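Initiator protein NS1 (Murine minute virus, PDB 4R94) nicks the viral replication origin through its N-terminal, metal-dependent nuclease domain, the part modelled here, and as a whole protein also unwinds DNA and activates several promoters. Local coordinates at residues V10-K18 with D232-L240; V87-L98 with V116-W126. All coordinates share one frame; numbering follows the deposited sequence.

Contact 1 lies toward the outside of the nickase domain, its centre about 17 Å from that of the chain, whereas contact 2 is buried, about 4 Å from it. The two share no element, but strand 112-121, which supplies V116 and H118 to contact 2, pairs with strand 227-232, and the loop of contact 1 leaves from the end of that strand. Along the chain contact 2 is nested inside the span closed by contact 1. Their chemistry differs accordingly: no hydrogen bond crosses contact 1, where a tryptophan lies on a lysine chain and a loop tied together by the carboxylate of D232, while contact 2 combines aromatic stacking with a buried histidine-carboxylate bond on the sheet that carries the magnesium ligands.

Contact 1 (V10-K18 with D232-L240); sequences VLGATNWLK and DSGWKTNFL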
loop_
_atom_site.group_PDB
_atom_site.type_symbol
_atom_site.label_atom_id
_atom_site.label_comp_id
_atom_site.label_asym_id
_atom_site.label_seq_id
_atom_site.Cartn_x
_atom_site.Cartn_y
_atom_site.Cartn_z
ATOM N N VAL A 10 5.966 12.302 -17.559
ATOM C CA VAL A 10 7.027 11.307 -17.457
ATOM C C VAL A 10 8.324 11.971 -17.005
ATOM O O VAL A 10 8.999 11.483 -16.088
ATOM C CB VAL A 10 7.221 10.575 -18.798
ATOM C CG1 VAL A 10 8.541 9.802 -18.826
ATOM C CG2 VAL A 10 6.038 9.656 -19.077
ATOM N N LEU A 11 8.662 13.102 -17.619
ATOM C CA LEU A 11 9.842 13.854 -17.204
ATOM C C LEU A 11 9.737 14.286 -15.744
ATOM O O LEU A 11 10.696 14.155 -14.980
ATOM C CB LEU A 11 10.044 15.085 -18.096
ATOM C CG LEU A 11 10.456 14.834 -19.544
ATOM C CD1 LEU A 11 10.495 16.147 -20.299
ATOM C CD2 LEU A 11 11.805 14.159 -19.587
ATOM N N GLY A 12 8.564 14.779 -15.354
ATOM C CA GLY A 12 8.345 15.252 -14.000
ATOM C C GLY A 12 8.500 14.157 -12.963
ATOM O O GLY A 12 9.114 14.366 -11.914
ATOM N N ALA A 13 7.932 12.989 -13.251
ATOM C CA ALA A 13 8.045 11.852 -12.344
ATOM C C ALA A 13 9.500 11.388 -12.209
ATOM O O ALA A 13 9.984 11.140 -11.098
ATOM C CB ALA A 13 7.159 10.705 -12.821
ATOM N N THR A 14 10.195 11.285 -13.338
ATOM C CA THR A 14 11.598 10.869 -13.334
ATOM C C THR A 14 12.451 11.812 -12.475
ATOM O O THR A 14 13.220 11.369 -11.616
ATOM C CB THR A 14 12.172 10.815 -14.765
ATOM O OG1 THR A 14 11.333 10.008 -15.603
ATOM C CG2 THR A 14 13.589 10.220 -14.747
ATOM N N ASN A 15 12.290 13.114 -12.691
ATOM C CA ASN A 15 13.042 14.111 -11.931
ATOM C C ASN A 15 12.741 14.083 -10.438
ATOM O O ASN A 15 13.647 14.204 -9.614
ATOM C CB ASN A 15 12.779 15.514 -12.481
ATOM C CG ASN A 15 13.463 15.755 -13.815
ATOM O OD1 ASN A 15 14.507 15.157 -14.113
ATOM N ND2 ASN A 15 12.885 16.637 -14.625
ATOM N N TRP A 16 11.468 13.926 -10.088
ATOM C CA TRP A 16 11.059 13.867 -8.692
ATOM C C TRP A 16 11.691 12.668 -7.976
ATOM O O TRP A 16 12.169 12.790 -6.840
ATOM C CB TRP A 16 9.525 13.814 -8.617
ATOM C CG TRP A 16 8.905 13.919 -7.257
ATOM C CD1 TRP A 16 8.584 15.069 -6.576
ATOM C CD2 TRP A 16 8.450 12.834 -6.441
ATOM N NE1 TRP A 16 7.990 14.758 -5.379
ATOM C CE2 TRP A 16 7.895 13.394 -5.271
ATOM C CE3 TRP A 16 8.462 11.443 -6.582
ATOM C CZ2 TRP A 16 7.360 12.608 -4.248
ATOM C CZ3 TRP A 16 7.936 10.670 -5.565
ATOM C CH2 TRP A 16 7.397 11.251 -4.413
ATOM N N LEU A 17 11.720 11.520 -8.651
ATOM C CA LEU A 17 12.290 10.320 -8.052
ATOM C C LEU A 17 13.807 10.416 -7.961
ATOM O O LEU A 17 14.396 10.003 -6.967
ATOM C CB LEU A 17 11.893 9.071 -8.844
ATOM C CG LEU A 17 10.414 8.697 -8.836
ATOM C CD1 LEU A 17 10.135 7.635 -9.902
ATOM C CD2 LEU A 17 9.995 8.215 -7.445
ATOM N N LYS A 18 14.435 10.969 -8.992
ATOM C CA LYS A 18 15.888 11.070 -9.001
ATOM C C LYS A 18 16.383 12.005 -7.897
ATOM O O LYS A 18 17.417 11.755 -7.279
ATOM C CB LYS A 18 16.393 11.535 -10.372
ATOM C CG LYS A 18 17.851 11.180 -10.624
ATOM C CD LYS A 18 18.033 9.664 -10.709
ATOM C CE LYS A 18 19.464 9.284 -11.013
ATOM N NZ LYS A 18 19.626 7.821 -11.243
ATOM N N ASP A 232 1.976 8.318 -4.921
ATOM C CA ASP A 232 3.048 8.820 -4.089
ATOM C C ASP A 232 2.713 10.204 -3.560
ATOM O O ASP A 232 1.724 10.820 -3.974
ATOM C CB ASP A 232 4.369 8.835 -4.873
ATOM C CG ASP A 232 4.293 9.686 -6.122
ATOM O OD1 ASP A 232 4.134 10.916 -5.982
ATOM O OD2 ASP A 232 4.401 9.126 -7.231
ATOM N N SER A 233 3.549 10.675 -2.646
ATOM C CA SER A 233 3.271 11.902 -1.895
ATOM C C SER A 233 3.350 13.151 -2.780
ATOM O O SER A 233 2.899 14.232 -2.376
ATOM C CB SER A 233 4.244 12.016 -0.715
ATOM O OG SER A 233 5.587 11.834 -1.141
ATOM N N GLY A 234 3.891 12.996 -3.984
ATOM C CA GLY A 234 3.954 14.082 -4.954
ATOM C C GLY A 234 2.940 13.992 -6.091
ATOM O O GLY A 234 2.976 14.810 -7.025
ATOM N N TRP A 235 2.040 13.010 -6.012
ATOM C CA TRP A 235 1.126 12.666 -7.111
ATOM C C TRP A 235 1.844 12.555 -8.458
ATOM O O TRP A 235 1.301 12.929 -9.509
ATOM C CB TRP A 235 -0.035 13.683 -7.195
ATOM C CG TRP A 235 -0.990 13.562 -6.040
ATOM C CD1 TRP A 235 -0.784 13.996 -4.763
ATOM C CD2 TRP A 235 -2.288 12.953 -6.051
ATOM N NE1 TRP A 235 -1.875 13.701 -3.977
ATOM C CE2 TRP A 235 -2.812 13.057 -4.743
ATOM C CE3 TRP A 235 -3.061 12.331 -7.039
ATOM C CZ2 TRP A 235 -4.072 12.569 -4.397
ATOM C CZ3 TRP A 235 -4.321 11.848 -6.691
ATOM C CH2 TRP A 235 -4.805 11.962 -5.379
ATOM N N LYS A 236 3.060 11.992 -8.436
ATOM C CA LYS A 236 3.900 11.923 -9.628
ATOM C C LYS A 236 3.713 10.651 -10.444
ATOM O O LYS A 236 3.604 10.711 -11.674
ATOM C CB LYS A 236 5.370 12.068 -9.226
ATOM C CG LYS A 236 5.696 13.423 -8.621
ATOM C CD LYS A 236 5.717 14.497 -9.692
ATOM C CE LYS A 236 5.828 15.885 -9.073
ATOM N NZ LYS A 236 5.841 16.942 -10.122
ATOM N N THR A 237 3.667 9.498 -9.779
ATOM C CA THR A 237 3.511 8.244 -10.511
ATOM C C THR A 237 2.054 7.820 -10.676
ATOM O O THR A 237 1.765 6.983 -11.525
ATOM C CB THR A 237 4.288 7.076 -9.839
ATOM O OG1 THR A 237 3.753 6.808 -8.537
ATOM C CG2 THR A 237 5.766 7.421 -9.705
ATOM N N ASN A 238 1.146 8.423 -9.894
ATOM C CA ASN A 238 -0.259 7.996 -9.814
ATOM C C ASN A 238 -0.898 7.724 -11.157
ATOM O O ASN A 238 -1.475 6.673 -11.379
ATOM C CB ASN A 238 -1.131 9.060 -9.126
ATOM C CG ASN A 238 -0.750 9.308 -7.686
ATOM O OD1 ASN A 238 0.415 9.488 -7.361
ATOM N ND2 ASN A 238 -1.748 9.359 -6.817
ATOM N N PHE A 239 -0.809 8.700 -12.053
ATOM C CA PHE A 239 -1.606 8.632 -13.272
ATOM C C PHE A 239 -0.873 7.969 -14.425
ATOM O O PHE A 239 -1.403 7.885 -15.528
ATOM C CB PHE A 239 -2.060 10.038 -13.697
ATOM C CG PHE A 239 -2.967 10.732 -12.703
ATOM C CD1 PHE A 239 -3.580 10.046 -11.659
ATOM C CD2 PHE A 239 -3.213 12.093 -12.836
ATOM C CE1 PHE A 239 -4.411 10.713 -10.757
ATOM C CE2 PHE A 239 -4.044 12.763 -11.942
ATOM C CZ PHE A 239 -4.644 12.072 -10.905
ATOM N N LEU A 240 0.342 7.480 -14.179
ATOM C CA LEU A 240 1.121 6.874 -15.257
ATOM C C LEU A 240 0.595 5.506 -15.701
ATOM O O LEU A 240 0.327 4.629 -14.876
ATOM C CB LEU A 240 2.587 6.729 -14.838
ATOM C CG LEU A 240 3.323 8.005 -14.432
ATOM C CD1 LEU A 240 4.799 7.693 -14.146
ATOM C CD2 LEU A 240 3.196 9.056 -15.530
#
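The indole of W16 rests one face on both the aliphatic chain of K236 and the carboxylate of D232, yet no hydrogen bond joins the two segments. K236 CG makes a CH-pi contact 3.7 Å from the centroid of the five-membered ring, close to its normal. The lysine chain is bent at chi2, and CD and CE run on past W16 CB and CD1 toward the ring's pyrrole side. Farther along the same face, D232 OD1 is 3.6 Å from W16 CH2, the carboxylate turned only 26° from the ring plane. S233 OG meets the edge of the six-membered ring, 3.7 Å from W16 CZ2; this hydroxyl is hydrogen-bonded to W114 N. With CG anti to the backbone N (chi1 -173°), W16 reaches from its helix across to the loop.

D232 organises the surface that receives the ring. Its OD1 accepts from G234 N, closing an Asx turn, and from K236 N at 2.9 Å in a nearly straight bond (177°). OD2 takes T237 N and T237 OG1, both at 2.7 Å. Four donors therefore hold the carboxylate beneath the indole and probably favour its charged form.

Beyond the ring, A13 comes close to the loop backbone, its CB 3.7 Å from K236 O and 4.0 Å from L240 CD1. The contact thus lays N-terminal helix 8-19 against the connection between strand 227-232 and helix 242-252; T14 and L240 both touch V248 of that last helix, while L17 reaches I207 of helix 203-211.

Contact 2 (V87-L98 with V116-W126); sequences VFIFDSLVKKCL and VQHEWGKDQGW. With MG (magnesium ion), chain B.
D91 and F90 of helix 81-104 meet H118 and W126 of an antiparallel beta hairpin, strands 112-121 and 125-134, in the central sheet of this HUH-type nickase domain. The axes of 87-98 and 116-121 approach to 10.1 Å, their directions 139° apart.

The polar bonds form a chain from W126 through H118 and D91 to K95. H118 NE2 donates to D91 OD1 at 2.8 Å; the oxygen lies in the imidazole plane, while the N-H reaches it from its anti side, somewhat out of the carboxylate plane. On the other edge of the imidazole, H118 ND1 accepts from W126 NE1 at 3.0 Å, nearly in the plane of both rings, so the two bonds fix the imidazole's rotation. D91 OD2 makes a salt bridge to K95 NZ, which also bonds to S231 OG.

Aromatic and apolar contacts flank this chain. F90 stacks face to face on the six-membered ring of W126, centroids 4.2 Å apart and planes inclined by 27°. V87 splits its branches: CG1, anti to the backbone N, sits over the H118 face 4.0 Å from the centroid, while CG2 reaches W126 CD1. Two residues before H118, V116 CG2 meets K95 CE and, more loosely, L98 CD1.

Metal binding belongs to the sheet's other side. E119 joins H127 and H129 at the magnesium ion, and its OE2 is held by Q117 NE2 and K214. E119 OE1 binds the metal at 2.1 Å, beside three waters.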
loop_
_atom_site.group_PDB
_atom_site.type_symbol
_atom_site.label_atom_id
_atom_site.label_comp_id
_atom_site.label_asym_id
_atom_site.label_seq_id
_atom_site.Cartn_x
_atom_site.Cartn_y
_atom_site.Cartn_z
ATOM N N VAL A 87 -9.738 -2.856 -3.690
ATOM C CA VAL A 87 -8.407 -2.223 -3.741
ATOM C C VAL A 87 -8.527 -0.716 -3.459
ATOM O O VAL A 87 -7.692 -0.144 -2.746
ATOM C CB VAL A 87 -7.720 -2.459 -5.087
ATOM C CG1 VAL A 87 -6.496 -1.565 -5.232
ATOM C CG2 VAL A 87 -7.316 -3.930 -5.213
ATOM N N PHE A 88 -9.572 -0.079 -3.986
ATOM C CA PHE A 88 -9.785 1.350 -3.728
ATOM C C PHE A 88 -10.031 1.609 -2.242
ATOM O O PHE A 88 -9.476 2.545 -1.655
ATOM C CB PHE A 88 -10.971 1.898 -4.530
ATOM C CG PHE A 88 -10.807 1.770 -6.012
ATOM C CD1 PHE A 88 -9.541 1.640 -6.575
ATOM C CD2 PHE A 88 -11.918 1.772 -6.839
ATOM C CE1 PHE A 88 -9.393 1.516 -7.944
ATOM C CE2 PHE A 88 -11.773 1.652 -8.212
ATOM C CZ PHE A 88 -10.516 1.523 -8.760
ATOM N N ILE A 89 -10.876 0.778 -1.641
ATOM C CA ILE A 89 -11.102 0.851 -0.211
ATOM C C ILE A 89 -9.790 0.642 0.551
ATOM O O ILE A 89 -9.482 1.411 1.437
ATOM C CB ILE A 89 -12.154 -0.170 0.239
ATOM C CG1 ILE A 89 -13.530 0.272 -0.295
ATOM C CG2 ILE A 89 -12.167 -0.292 1.766
ATOM C CD1 ILE A 89 -14.630 -0.753 -0.109
ATOM N N PHE A 90 -9.014 -0.382 0.209
ATOM C CA PHE A 90 -7.774 -0.607 0.955
ATOM C C PHE A 90 -6.803 0.565 0.792
ATOM O O PHE A 90 -6.091 0.913 1.733
ATOM C CB PHE A 90 -7.101 -1.907 0.520
ATOM C CG PHE A 90 -7.723 -3.146 1.090
ATOM C CD1 PHE A 90 -8.352 -3.137 2.338
ATOM C CD2 PHE A 90 -7.664 -4.341 0.382
ATOM C CE1 PHE A 90 -8.920 -4.306 2.863
ATOM C CE2 PHE A 90 -8.210 -5.502 0.914
ATOM C CZ PHE A 90 -8.841 -5.486 2.145
ATOM N N ASP A 91 -6.784 1.190 -0.385
ATOM C CA ASP A 91 -5.896 2.346 -0.582
ATOM C C ASP A 91 -6.256 3.433 0.416
ATOM O O ASP A 91 -5.378 3.996 1.074
ATOM C CB ASP A 91 -5.987 2.879 -2.014
ATOM C CG ASP A 91 -4.821 3.783 -2.373
ATOM O OD1 ASP A 91 -3.666 3.306 -2.327
ATOM O OD2 ASP A 91 -5.070 4.971 -2.691
ATOM N N SER A 92 -7.555 3.682 0.580
ATOM C CA SER A 92 -7.977 4.692 1.549
ATOM C C SER A 92 -7.618 4.291 2.981
ATOM O O SER A 92 -7.189 5.141 3.753
ATOM C CB SER A 92 -9.498 4.998 1.430
ATOM O OG SER A 92 -10.328 3.951 1.922
ATOM N N LEU A 93 -7.788 3.014 3.338
ATOM C CA LEU A 93 -7.505 2.559 4.697
ATOM C C LEU A 93 -6.011 2.569 5.037
ATOM O O LEU A 93 -5.630 2.948 6.161
ATOM C CB LEU A 93 -8.068 1.150 4.927
ATOM C CG LEU A 93 -9.596 1.021 4.859
ATOM C CD1 LEU A 93 -9.953 -0.437 5.087
ATOM C CD2 LEU A 93 -10.316 1.931 5.873
ATOM N N VAL A 94 -5.185 2.120 4.094
ATOM C CA VAL A 94 -3.741 2.164 4.268
ATOM C C VAL A 94 -3.285 3.599 4.535
ATOM O O VAL A 94 -2.564 3.869 5.512
ATOM C CB VAL A 94 -3.017 1.597 3.039
ATOM C CG1 VAL A 94 -1.510 1.863 3.139
ATOM C CG2 VAL A 94 -3.280 0.083 2.940
ATOM N N LYS A 95 -3.739 4.521 3.690
ATOM C CA LYS A 95 -3.339 5.910 3.843
ATOM C C LYS A 95 -3.872 6.516 5.133
ATOM O O LYS A 95 -3.154 7.280 5.782
ATOM C CB LYS A 95 -3.772 6.713 2.622
ATOM C CG LYS A 95 -2.934 6.315 1.421
ATOM C CD LYS A 95 -3.391 6.920 0.127
ATOM C CE LYS A 95 -2.422 6.477 -0.978
ATOM N NZ LYS A 95 -2.849 6.996 -2.308
ATOM N N LYS A 96 -5.102 6.163 5.520
ATOM C CA LYS A 96 -5.634 6.608 6.811
ATOM C C LYS A 96 -4.688 6.194 7.939
ATOM O O LYS A 96 -4.405 6.988 8.830
ATOM C CB LYS A 96 -7.034 6.047 7.072
ATOM C CG LYS A 96 -7.681 6.607 8.327
ATOM C CD LYS A 96 -8.125 8.034 8.092
ATOM C CE LYS A 96 -8.882 8.577 9.304
ATOM N NZ LYS A 96 -9.403 9.934 9.031
ATOM N N CYS A 97 -4.180 4.959 7.879
ATOM C CA CYS A 97 -3.284 4.470 8.923
ATOM C C CYS A 97 -1.998 5.282 8.973
ATOM O O CYS A 97 -1.528 5.662 10.051
ATOM C CB CYS A 97 -2.938 2.993 8.705
ATOM S SG CYS A 97 -4.333 1.911 8.970
ATOM N N LEU A 98 -1.419 5.522 7.801
ATOM C CA LEU A 98 -0.190 6.293 7.705
ATOM C C LEU A 98 -0.424 7.685 8.286
ATOM O O LEU A 98 0.384 8.178 9.072
ATOM C CB LEU A 98 0.277 6.407 6.254
ATOM C CG LEU A 98 0.613 5.108 5.525
ATOM C CD1 LEU A 98 0.856 5.430 4.055
ATOM C CD2 LEU A 98 1.817 4.421 6.157
ATOM N N VAL A 116 3.065 4.233 -2.480
ATOM C CA VAL A 116 2.174 3.126 -2.194
ATOM C C VAL A 116 1.970 2.306 -3.464
ATOM O O VAL A 116 1.750 2.884 -4.531
ATOM C CB VAL A 116 0.829 3.692 -1.662
ATOM C CG1 VAL A 116 -0.285 2.659 -1.706
ATOM C CG2 VAL A 116 1.032 4.269 -0.254
ATOM N N GLN A 117 2.081 0.976 -3.394
ATOM C CA GLN A 117 1.784 0.144 -4.566
ATOM C C GLN A 117 1.061 -1.145 -4.197
ATOM O O GLN A 117 1.576 -1.990 -3.436
ATOM C CB GLN A 117 3.057 -0.202 -5.348
ATOM C CG GLN A 117 2.770 -1.104 -6.547
ATOM C CD GLN A 117 3.803 -0.914 -7.649
ATOM O OE1 GLN A 117 3.955 0.188 -8.176
ATOM N NE2 GLN A 117 4.496 -1.988 -8.017
ATOM N N HIS A 118 -0.137 -1.290 -4.745
ATOM C CA HIS A 118 -0.939 -2.493 -4.549
ATOM C C HIS A 118 -0.550 -3.548 -5.555
ATOM O O HIS A 118 -0.472 -3.259 -6.750
ATOM C CB HIS A 118 -2.425 -2.207 -4.711
ATOM C CG HIS A 118 -2.956 -1.224 -3.716
ATOM N ND1 HIS A 118 -3.606 -1.613 -2.573
ATOM C CD2 HIS A 118 -2.903 0.129 -3.699
ATOM C CE1 HIS A 118 -3.967 -0.530 -1.895
ATOM N NE2 HIS A 118 -3.538 0.533 -2.552
ATOM N N GLU A 119 -0.354 -4.764 -5.064
ATOM C CA GLU A 119 0.094 -5.888 -5.879
ATOM C C GLU A 119 -0.670 -7.179 -5.577
ATOM O O GLU A 119 -1.442 -7.272 -4.613
ATOM C CB GLU A 119 1.595 -6.137 -5.677
ATOM C CG GLU A 119 2.474 -4.948 -6.041
ATOM C CD GLU A 119 3.962 -5.244 -5.943
ATOM O OE1 GLU A 119 4.359 -6.219 -5.259
ATOM O OE2 GLU A 119 4.728 -4.468 -6.537
ATOM N N TRP A 120 -0.436 -8.185 -6.419
ATOM C CA TRP A 120 -1.046 -9.489 -6.229
ATOM C C TRP A 120 0.049 -10.523 -6.283
ATOM O O TRP A 120 0.640 -10.749 -7.333
ATOM C CB TRP A 120 -2.098 -9.779 -7.297
ATOM C CG TRP A 120 -2.861 -11.032 -7.025
ATOM C CD1 TRP A 120 -2.514 -12.310 -7.380
ATOM C CD2 TRP A 120 -4.105 -11.128 -6.336
ATOM N NE1 TRP A 120 -3.472 -13.195 -6.945
ATOM C CE2 TRP A 120 -4.463 -12.493 -6.305
ATOM C CE3 TRP A 120 -4.951 -10.194 -5.742
ATOM C CZ2 TRP A 120 -5.633 -12.942 -5.693
ATOM C CZ3 TRP A 120 -6.120 -10.638 -5.140
ATOM C CH2 TRP A 120 -6.451 -12.001 -5.122
ATOM N N GLY A 121 0.334 -11.123 -5.140
ATOM C CA GLY A 121 1.390 -12.116 -5.066
ATOM C C GLY A 121 0.887 -13.492 -5.449
ATOM O O GLY A 121 -0.277 -13.823 -5.229
ATOM N N LYS A 122 1.778 -14.289 -6.037
ATOM C CA LYS A 122 1.451 -15.648 -6.440
ATOM C C LYS A 122 0.849 -16.458 -5.296
ATOM O O LYS A 122 -0.132 -17.188 -5.480
ATOM C CB LYS A 122 2.709 -16.340 -6.974
ATOM C CG LYS A 122 2.581 -17.845 -7.121
ATOM C CD LYS A 122 3.906 -18.459 -7.559
ATOM C CE LYS A 122 3.895 -19.974 -7.398
ATOM N NZ LYS A 122 2.772 -20.608 -8.142
ATOM N N ASP A 123 1.429 -16.307 -4.109
ATOM C CA ASP A 123 0.998 -17.069 -2.947
ATOM C C ASP A 123 0.023 -16.299 -2.044
ATOM O O ASP A 123 -1.037 -16.819 -1.686
ATOM C CB ASP A 123 2.225 -17.518 -2.148
ATOM C CG ASP A 123 3.142 -18.446 -2.955
ATOM O OD1 ASP A 123 2.619 -19.295 -3.708
ATOM O OD2 ASP A 123 4.380 -18.322 -2.839
ATOM N N GLN A 124 0.370 -15.064 -1.695
ATOM C CA GLN A 124 -0.416 -14.302 -0.715
ATOM C C GLN A 124 -1.573 -13.495 -1.301
ATOM O O GLN A 124 -2.458 -13.075 -0.562
ATOM C CB GLN A 124 0.488 -13.344 0.061
ATOM C CG GLN A 124 0.992 -12.166 -0.766
ATOM C CD GLN A 124 1.864 -11.222 0.040
ATOM O OE1 GLN A 124 1.458 -10.738 1.097
ATOM N NE2 GLN A 124 3.079 -10.961 -0.451
ATOM N N GLY A 125 -1.571 -13.255 -2.606
ATOM C CA GLY A 125 -2.633 -12.471 -3.207
ATOM C C GLY A 125 -2.441 -10.995 -2.919
ATOM O O GLY A 125 -1.312 -10.517 -2.950
ATOM N N TRP A 126 -3.530 -10.284 -2.629
ATOM C CA TRP A 126 -3.459 -8.824 -2.497
ATOM C C TRP A 126 -2.564 -8.413 -1.347
ATOM O O TRP A 126 -2.642 -8.966 -0.251
ATOM C CB TRP A 126 -4.842 -8.184 -2.293
ATOM C CG TRP A 126 -4.661 -6.740 -1.922
ATOM C CD1 TRP A 126 -4.495 -5.687 -2.782
ATOM C CD2 TRP A 126 -4.561 -6.203 -0.597
ATOM N NE1 TRP A 126 -4.318 -4.522 -2.066
ATOM C CE2 TRP A 126 -4.344 -4.814 -0.726
ATOM C CE3 TRP A 126 -4.655 -6.757 0.685
ATOM C CZ2 TRP A 126 -4.195 -3.969 0.390
ATOM C CZ3 TRP A 126 -4.513 -5.919 1.791
ATOM C CH2 TRP A 126 -4.281 -4.540 1.630
HETATM MG MG MG B . 4.914 -7.425 -3.668
HETATM O O HOH W 1 5.675 -8.716 -2.178
HETATM O O HOH W 2 4.462 -8.985 -5.068
HETATM O O HOH W 3 6.865 -7.334 -4.296
#